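Local coordinates for DUF1993 domain-containing protein (Shewanella denitrificans, PDB 2OQM), which is of unknown function but belongs to the DUF1993 family and is assigned to the DinB-like proteins, built around a bundle of long helices, at residues Glu101-Leu104 and Ala105-Arg108. Numbering follows the deposited sequence.
Sequences ETTL and AELR
Thr103 and Glu106 form a capping box at the start of helix 104-119, each side chain bonding to the backbone of the other. Thr103 OG1 accepts from Glu106 N at 3.2 Å, a bond made possible by a chi1 of 72° that sets the hydroxyl between the backbone N and the carbonyl carbon. In return the Glu106 side chain, extended beyond CG, reaches back across the threonine, and its OE1 accepts from two successive amides. Thr103 N lies 3.0 Å from Glu106 OE1, on the anti side and 32° out of the carboxylate plane, whereas Thr102 N meets the same oxygen nearly along its C-O axis, in a bond whose exact length is doubtful. An alanine in place of Glu106 would probably leave the amides of Thr102 and Thr103 without their shared acceptor. Behind the cap the regular helical pattern begins, with Leu107 N bonded to Thr103 O and Arg108 N to Leu104 O.

Side-chain packing flanks the cap. Leu104 CD1 lies over one face of the Arg108 guanidinium, which pairs with Glu44 and Asp41 of helix 13-50, while Leu107 CD2 meets Glu101 CB at 3.8 Å. The Glu101 carboxylate, held through OE1 by Gln74 and Arg110, is joined to the helix by a water that donates to Glu101 OE2 at 2.6 Å and to Glu106 O at 3.0 Å.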
loop_
_atom_site.group_PDB
_atom_site.type_symbol
_atom_site.label_atom_id
_atom_site.label_comp_id
_atom_site.label_asym_id
_atom_site.label_seq_id
_atom_site.Cartn_x
_atom_site.Cartn_y
_atom_site.Cartn_z
ATOM N N GLU A 101 2.778 23.891 4.597
ATOM C CA GLU A 101 3.029 23.424 5.960
ATOM C C GLU A 101 4.509 23.224 6.222
ATOM O O GLU A 101 5.231 22.669 5.386
ATOM C CB GLU A 101 2.339 22.079 6.217
ATOM C CG GLU A 101 0.823 22.101 6.221
ATOM C CD GLU A 101 0.161 21.842 4.885
ATOM O OE1 GLU A 101 0.857 21.778 3.867
ATOM O OE2 GLU A 101 -1.087 21.753 4.852
ATOM N N THR A 102 4.963 23.661 7.384
ATOM C CA THR A 102 6.344 23.443 7.791
ATOM C C THR A 102 6.462 22.814 9.170
ATOM O O THR A 102 7.553 22.410 9.570
ATOM C CB THR A 102 7.152 24.774 7.755
ATOM O OG1 THR A 102 6.536 25.755 8.596
ATOM C CG2 THR A 102 7.203 25.335 6.350
ATOM N N THR A 103 5.350 22.718 9.899
ATOM C CA THR A 103 5.382 22.258 11.265
ATOM C C THR A 103 4.467 21.076 11.468
ATOM O O THR A 103 3.579 20.803 10.650
ATOM C CB THR A 103 4.966 23.350 12.225
ATOM O OG1 THR A 103 3.543 23.581 12.112
ATOM C CG2 THR A 103 5.788 24.646 11.954
ATOM N N LEU A 104 4.722 20.338 12.543
ATOM C CA LEU A 104 3.885 19.179 12.879
ATOM C C LEU A 104 2.428 19.634 13.094
ATOM O O LEU A 104 1.513 18.977 12.636
ATOM C CB LEU A 104 4.436 18.389 14.094
ATOM C CG LEU A 104 3.676 17.092 14.458
ATOM C CD1 LEU A 104 3.405 16.232 13.264
ATOM C CD2 LEU A 104 4.421 16.280 15.502
ATOM N N ALA A 105 2.220 20.800 13.722
ATOM C CA ALA A 105 0.857 21.247 13.982
ATOM C C ALA A 105 0.087 21.404 12.690
ATOM O O ALA A 105 -1.081 21.005 12.556
ATOM C CB ALA A 105 0.856 22.578 14.776
ATOM N N GLU A 106 0.766 21.983 11.714
ATOM C CA GLU A 106 0.155 22.264 10.450
ATOM C C GLU A 106 -0.188 20.989 9.707
ATOM O O GLU A 106 -1.172 20.919 9.010
ATOM C CB GLU A 106 1.107 23.090 9.636
ATOM C CG GLU A 106 1.281 24.498 10.222
ATOM C CD GLU A 106 2.323 25.312 9.474
ATOM O OE1 GLU A 106 3.303 24.726 8.965
ATOM O OE2 GLU A 106 2.149 26.543 9.402
ATOM N N LEU A 107 0.681 19.997 9.803
ATOM C CA LEU A 107 0.436 18.698 9.202
ATOM C C LEU A 107 -0.707 18.003 9.878
ATOM O O LEU A 107 -1.533 17.420 9.204
ATOM C CB LEU A 107 1.692 17.822 9.255
ATOM C CG LEU A 107 2.845 18.215 8.343
ATOM C CD1 LEU A 107 3.983 17.232 8.531
ATOM C CD2 LEU A 107 2.416 18.299 6.830
ATOM N N ARG A 108 -0.793 18.086 11.212
ATOM C CA ARG A 108 -1.950 17.506 11.911
ATOM C C ARG A 108 -3.252 18.163 11.460
ATOM O O ARG A 108 -4.269 17.484 11.316
ATOM C CB ARG A 108 -1.847 17.691 13.405
ATOM C CG ARG A 108 -0.624 17.101 13.995
ATOM C CD ARG A 108 -0.884 15.816 14.666
ATOM N NE ARG A 108 0.043 15.564 15.782
ATOM C CZ ARG A 108 0.356 14.346 16.189
ATOM N NH1 ARG A 108 -0.150 13.271 15.587
ATOM N NH2 ARG A 108 1.201 14.203 17.179
HETATM O O HOH W 1 -2.627 22.514 6.863
#